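Local atomic coordinates of glucose-6-phosphate isomerase (Thermus thermophilus, PDB entry 1ZZG), a protein that probably catalyses the reversible isomerisation of glucose 6-phosphate to fructose 6-phosphate, a step shared by glycolysis and gluconeogenesis. Residues D68-G76 with T129-F139; V120-S128 with A179-R187. All blocks are in the same frame, centred on the assembly; numbering follows the deposited sequence.

Interaction 1: residues D68-G76 with T129-F139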
# COMPACT_ATOMS: atom_id res chain seq x y z
N ASP A 68 -0.50 20.51 12.75
CA ASP A 68 -0.56 19.84 11.46
C ASP A 68 0.76 20.03 10.72
O ASP A 68 1.23 21.15 10.55
CB ASP A 68 -1.73 20.39 10.63
CG ASP A 68 -3.09 19.99 11.20
OD1 ASP A 68 -3.60 18.91 10.85
OD2 ASP A 68 -3.63 20.76 12.03
N PHE A 69 1.35 18.92 10.30
CA PHE A 69 2.63 18.93 9.59
C PHE A 69 2.37 18.47 8.15
O PHE A 69 2.05 17.31 7.93
CB PHE A 69 3.59 17.96 10.28
CG PHE A 69 5.01 18.05 9.79
CD1 PHE A 69 5.98 18.69 10.56
CD2 PHE A 69 5.38 17.48 8.58
CE1 PHE A 69 7.30 18.76 10.12
CE2 PHE A 69 6.70 17.53 8.14
CZ PHE A 69 7.67 18.18 8.92
N VAL A 70 2.50 19.38 7.19
CA VAL A 70 2.28 19.03 5.79
C VAL A 70 3.62 18.80 5.10
O VAL A 70 4.38 19.74 4.85
CB VAL A 70 1.52 20.16 5.03
CG1 VAL A 70 1.40 19.82 3.55
CG2 VAL A 70 0.12 20.36 5.65
N LEU A 71 3.92 17.54 4.79
CA LEU A 71 5.17 17.22 4.12
C LEU A 71 4.96 17.16 2.62
O LEU A 71 4.28 16.27 2.12
CB LEU A 71 5.73 15.89 4.63
CG LEU A 71 7.23 15.61 4.40
CD1 LEU A 71 7.59 14.30 5.10
CD2 LEU A 71 7.55 15.54 2.90
N ILE A 72 5.52 18.12 1.90
CA ILE A 72 5.40 18.14 0.45
C ILE A 72 6.66 17.48 -0.09
O ILE A 72 7.74 18.07 -0.10
CB ILE A 72 5.29 19.59 -0.11
CG1 ILE A 72 4.16 20.34 0.59
CG2 ILE A 72 5.05 19.53 -1.62
CD1 ILE A 72 3.86 21.74 0.03
N GLY A 73 6.51 16.22 -0.51
CA GLY A 73 7.66 15.49 -1.02
C GLY A 73 7.19 14.18 -1.62
O GLY A 73 6.09 13.71 -1.34
N ILE A 74 8.05 13.58 -2.44
CA ILE A 74 7.66 12.35 -3.09
C ILE A 74 8.81 11.35 -3.18
O ILE A 74 9.98 11.73 -3.14
CB ILE A 74 7.10 12.70 -4.49
CG1 ILE A 74 6.25 11.54 -5.04
CG2 ILE A 74 8.23 13.05 -5.44
CD1 ILE A 74 5.45 11.95 -6.26
N GLY A 75 8.48 10.07 -3.29
CA GLY A 75 9.51 9.05 -3.38
C GLY A 75 10.41 9.02 -2.15
O GLY A 75 9.94 8.80 -1.04
N GLY A 76 11.70 9.23 -2.36
CA GLY A 76 12.65 9.20 -1.26
C GLY A 76 12.39 10.26 -0.20
O GLY A 76 12.82 10.12 0.94
N THR A 129 12.22 18.59 -8.04
CA THR A 129 11.22 17.58 -8.36
C THR A 129 9.89 18.25 -8.71
O THR A 129 9.34 18.99 -7.91
CB THR A 129 11.03 16.61 -7.19
OG1 THR A 129 12.27 15.94 -6.94
CG2 THR A 129 9.95 15.58 -7.50
N ALA A 130 9.40 17.98 -9.91
CA ALA A 130 8.17 18.59 -10.41
C ALA A 130 6.98 18.60 -9.45
O ALA A 130 6.42 19.66 -9.15
CB ALA A 130 7.77 17.93 -11.73
N GLU A 131 6.58 17.42 -8.98
CA GLU A 131 5.43 17.31 -8.08
C GLU A 131 5.54 18.18 -6.83
O GLU A 131 4.55 18.79 -6.40
CB GLU A 131 5.22 15.84 -7.66
CG GLU A 131 4.92 14.91 -8.83
CD GLU A 131 6.16 14.24 -9.40
OE1 GLU A 131 7.26 14.85 -9.34
OE2 GLU A 131 6.04 13.11 -9.92
N THR A 132 6.74 18.23 -6.26
CA THR A 132 7.00 19.00 -5.06
C THR A 132 6.98 20.51 -5.30
O THR A 132 6.52 21.29 -4.45
CB THR A 132 8.35 18.57 -4.46
OG1 THR A 132 8.32 17.15 -4.22
CG2 THR A 132 8.63 19.29 -3.15
N LEU A 133 7.49 20.94 -6.45
CA LEU A 133 7.49 22.36 -6.77
C LEU A 133 6.05 22.82 -6.98
O LEU A 133 5.67 23.92 -6.57
CB LEU A 133 8.32 22.63 -8.03
CG LEU A 133 9.84 22.49 -7.90
CD1 LEU A 133 10.49 22.76 -9.25
CD2 LEU A 133 10.37 23.45 -6.84
N ALA A 134 5.25 21.98 -7.62
CA ALA A 134 3.85 22.30 -7.87
C ALA A 134 3.08 22.41 -6.55
O ALA A 134 2.33 23.36 -6.33
CB ALA A 134 3.23 21.24 -8.76
N GLY A 135 3.27 21.42 -5.69
CA GLY A 135 2.59 21.43 -4.40
C GLY A 135 3.02 22.62 -3.56
O GLY A 135 2.21 23.23 -2.86
N LEU A 136 4.30 22.96 -3.63
CA LEU A 136 4.82 24.08 -2.85
C LEU A 136 4.25 25.41 -3.35
O LEU A 136 3.91 26.28 -2.55
CB LEU A 136 6.35 24.13 -2.93
CG LEU A 136 7.03 25.31 -2.23
CD1 LEU A 136 6.79 25.24 -0.73
CD2 LEU A 136 8.52 25.29 -2.53
N ALA A 137 4.14 25.55 -4.66
CA ALA A 137 3.61 26.78 -5.25
C ALA A 137 2.22 27.04 -4.68
O ALA A 137 1.91 28.14 -4.22
CB ALA A 137 3.53 26.65 -6.77
N VAL A 138 1.39 26.00 -4.71
CA VAL A 138 0.03 26.08 -4.21
C VAL A 138 -0.02 26.44 -2.73
O VAL A 138 -0.76 27.35 -2.34
CB VAL A 138 -0.72 24.75 -4.45
CG1 VAL A 138 -2.10 24.81 -3.82
CG2 VAL A 138 -0.84 24.48 -5.94
N PHE A 139 0.75 25.75 -1.90
CA PHE A 139 0.72 26.07 -0.47
C PHE A 139 1.31 27.44 -0.16
O PHE A 139 0.87 28.10 0.77
CB PHE A 139 1.42 24.98 0.36
CG PHE A 139 0.48 23.93 0.89
CD1 PHE A 139 0.11 22.84 0.11
CD2 PHE A 139 -0.10 24.07 2.15
CE1 PHE A 139 -0.82 21.91 0.58
CE2 PHE A 139 -1.02 23.15 2.62
CZ PHE A 139 -1.39 22.07 1.84
O HOH W 1 10.38 15.52 -3.30
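I72 drives its side chain into helix 130-147, where that helix offers a glycine instead of a side chain. Its CD1 ends 3.6 Å from the carbonyl O of G135, and the same methyl of I72 lies 3.9 Å from F139 CD1. A CB on G135 would come tight against I72 CG2, consistent with a glycine at this turn. A chi1 of -54° sets CG1 of I72 beside the backbone N and CG2 anti to it, which turns CG2 against T132, whose own CG2 sits 3.4 Å from the carbonyl O of I72. Two residues earlier in the strand, V70 CG1 lies over one face of the F139 ring, 4.3 Å from its centroid, a CH-pi contact displaced toward the rim. An alanine in place of I72 would probably open a gap beneath G135 and leave the F139 ring less firmly held.

Beyond G73 the packing gives way to a wetter end. A water bridges I74 N, at 3.2 Å, and T132 OG1, at 2.8 Å, so threonine serves here with both a methyl and a hydroxyl. I74 CD1 lies across the chain of E131, whose OE2 is hydrogen-bonded to NE2 of H293 of the second subunit.

The N-to-C directions of strand 68-72 and residues 130-139 differ by 140°, roughly antiparallel, as for a helix packed on a parallel sheet; strands 94-98 and 118-124 flank strand 68-72, and F139 also meets L110 of helix 103-112.

Interaction 2: residues V120-S128 with A179-R187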
# COMPACT_ATOMS: atom_id res chain seq x y z
N VAL A 120 4.60 23.71 7.02
CA VAL A 120 4.82 23.07 5.74
C VAL A 120 6.31 22.76 5.58
O VAL A 120 7.16 23.62 5.80
CB VAL A 120 4.36 23.99 4.58
CG1 VAL A 120 4.55 23.29 3.24
CG2 VAL A 120 2.89 24.36 4.78
N ASN A 121 6.61 21.53 5.20
CA ASN A 121 7.99 21.08 5.02
C ASN A 121 8.19 20.63 3.58
O ASN A 121 7.69 19.56 3.19
CB ASN A 121 8.28 19.92 5.99
CG ASN A 121 9.70 19.38 5.87
OD1 ASN A 121 9.97 18.26 6.31
ND2 ASN A 121 10.61 20.18 5.30
N ALA A 122 8.89 21.43 2.79
CA ALA A 122 9.16 21.09 1.40
C ALA A 122 10.45 20.27 1.36
O ALA A 122 11.52 20.77 1.69
CB ALA A 122 9.32 22.35 0.57
N VAL A 123 10.33 19.02 0.95
CA VAL A 123 11.46 18.11 0.91
C VAL A 123 11.80 17.61 -0.49
O VAL A 123 10.96 17.03 -1.17
CB VAL A 123 11.20 16.87 1.80
CG1 VAL A 123 12.49 16.09 2.00
CG2 VAL A 123 10.60 17.30 3.14
N SER A 124 13.04 17.85 -0.90
CA SER A 124 13.53 17.42 -2.21
C SER A 124 15.06 17.52 -2.23
O SER A 124 15.61 18.57 -1.94
CB SER A 124 12.95 18.29 -3.32
OG SER A 124 13.51 17.94 -4.57
N LYS A 125 15.73 16.42 -2.58
CA LYS A 125 17.19 16.43 -2.62
C LYS A 125 17.70 17.38 -3.72
O LYS A 125 18.50 18.26 -3.45
CB LYS A 125 17.75 15.02 -2.87
CG LYS A 125 19.27 14.99 -2.92
CD LYS A 125 19.80 13.58 -3.18
CE LYS A 125 21.32 13.58 -3.31
NZ LYS A 125 21.98 13.97 -2.03
N SER A 126 17.21 17.18 -4.94
CA SER A 126 17.61 18.01 -6.08
C SER A 126 16.98 19.39 -5.94
O SER A 126 17.51 20.39 -6.44
CB SER A 126 17.13 17.39 -7.39
OG SER A 126 15.72 17.48 -7.48
N GLY A 127 15.84 19.44 -5.26
CA GLY A 127 15.13 20.68 -5.06
C GLY A 127 14.30 21.08 -6.27
O GLY A 127 13.63 22.11 -6.26
N SER A 128 14.33 20.26 -7.32
CA SER A 128 13.57 20.58 -8.52
C SER A 128 12.51 19.55 -8.92
O SER A 128 11.96 19.62 -10.01
CB SER A 128 14.54 20.78 -9.70
OG SER A 128 15.16 19.57 -10.06
N ALA A 179 19.58 20.08 5.79
CA ALA A 179 20.30 19.52 4.67
C ALA A 179 20.25 18.01 4.46
O ALA A 179 20.30 17.23 5.40
CB ALA A 179 21.77 19.95 4.76
N ILE A 180 20.14 17.63 3.20
CA ILE A 180 20.20 16.24 2.81
C ILE A 180 21.64 16.20 2.31
O ILE A 180 21.99 16.89 1.35
CB ILE A 180 19.25 15.89 1.65
CG1 ILE A 180 17.80 16.01 2.11
CG2 ILE A 180 19.54 14.47 1.15
CD1 ILE A 180 16.78 15.79 0.98
N PRO A 181 22.51 15.43 2.98
CA PRO A 181 23.91 15.34 2.57
C PRO A 181 24.09 15.01 1.09
O PRO A 181 23.36 14.20 0.52
CB PRO A 181 24.47 14.23 3.47
CG PRO A 181 23.62 14.34 4.70
CD PRO A 181 22.24 14.55 4.13
N LYS A 182 25.07 15.66 0.48
CA LYS A 182 25.36 15.44 -0.93
C LYS A 182 25.50 13.95 -1.27
O LYS A 182 24.96 13.48 -2.27
CB LYS A 182 26.66 16.17 -1.30
CG LYS A 182 27.06 16.01 -2.76
CD LYS A 182 28.39 16.69 -3.04
CE LYS A 182 28.77 16.54 -4.51
NZ LYS A 182 30.13 17.09 -4.79
N GLU A 183 26.22 13.22 -0.42
CA GLU A 183 26.45 11.79 -0.65
C GLU A 183 25.29 10.87 -0.24
O GLU A 183 25.44 9.64 -0.22
CB GLU A 183 27.73 11.34 0.07
CG GLU A 183 29.01 12.01 -0.41
CD GLU A 183 29.28 11.81 -1.90
OE1 GLU A 183 28.89 10.75 -2.44
OE2 GLU A 183 29.89 12.70 -2.52
N VAL A 184 24.14 11.46 0.09
CA VAL A 184 22.97 10.68 0.49
C VAL A 184 21.86 10.75 -0.56
O VAL A 184 21.22 11.79 -0.75
CB VAL A 184 22.39 11.19 1.85
CG1 VAL A 184 21.07 10.48 2.16
CG2 VAL A 184 23.39 10.94 2.96
N GLY A 185 21.63 9.63 -1.24
CA GLY A 185 20.59 9.59 -2.25
C GLY A 185 19.20 9.60 -1.64
O GLY A 185 19.01 9.23 -0.49
N GLY A 186 18.21 10.04 -2.42
CA GLY A 186 16.84 10.09 -1.94
C GLY A 186 16.31 8.85 -1.24
O GLY A 186 15.83 8.94 -0.10
N ARG A 187 16.37 7.69 -1.90
CA ARG A 187 15.83 6.49 -1.27
C ARG A 187 16.64 5.99 -0.09
O ARG A 187 16.21 5.08 0.61
CB ARG A 187 15.65 5.36 -2.31
CG ARG A 187 16.89 5.03 -3.09
CD ARG A 187 16.59 3.98 -4.17
NE ARG A 187 17.77 3.75 -4.98
CZ ARG A 187 18.11 4.48 -6.04
NH1 ARG A 187 17.34 5.48 -6.44
NH2 ARG A 187 19.25 4.21 -6.68
O HOH W 2 21.70 16.45 -1.34
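K125 extends from the loop after strand 118-124 to the loop that follows strand 176-179, and its ammonium group is received by a type I beta turn, P181 to V184. Both loops leave the C-terminal ends of strands in the five-stranded parallel sheet of this sugar isomerase (SIS) fold, the end where such alpha/beta folds commonly place their binding sites.

The lysine chain is fully extended until its last torsion. K125 CB rests 4.0 Å from I180 CD1, and CG of K125 passes I180 CG2 at 4.1 Å, so the isoleucine lines the first half of the chain with two of its methyls; its CD1 also reaches back to V123 CG1. CD of K125 runs 3.3 Å from V184 O and also lies near G186 N. CE comes close to the carbonyl O of V184. The bend at chi4 of K125 (65°) finally brings its NZ into the turn. There K125 NZ donates to K182 O at 3.0 Å and to V184 O at 2.6 Å. Both bonds approach from above the carbonyl plane, 55° out of it at K182 and 50° at V184. A long aliphatic chain with a charged tip suits this route, apolar beside I180 and polar among carbonyls, whose negative ends are likely to stabilise the positive charge.

At the base of the loop, S124 OG accepts from G127 N in an ST motif, and S126 OG from S128 N in an ST turn; the positive phi of G127 favours glycine. Just beyond the turn, R187 forms a salt bridge with E267, the predicted proton donor. A water accepts from K125 NZ at 2.6 Å and lies 2.7 Å from I180 O, to which it donates.

How the interactions relate
The two contacts share one parallel sheet: strands 68-72 and 118-124 are neighbours in it, joined by probable backbone hydrogen bonds, N121 N to V70 O and I72 N to N121 O, while helix 130-147 follows strand 118-124 in the chain. Interaction 1 is buried and almost wholly apolar, sheet against helix, with its wetter end near the second subunit. Interaction 2 is only partly buried and links loop to loop, relying on a charged tip among backbone carbonyls, with no other chain touching it. They come together where a weak hydrogen bond links T129 OG1 and S124 OG, and both approach the predicted active-site residues E267 and K406.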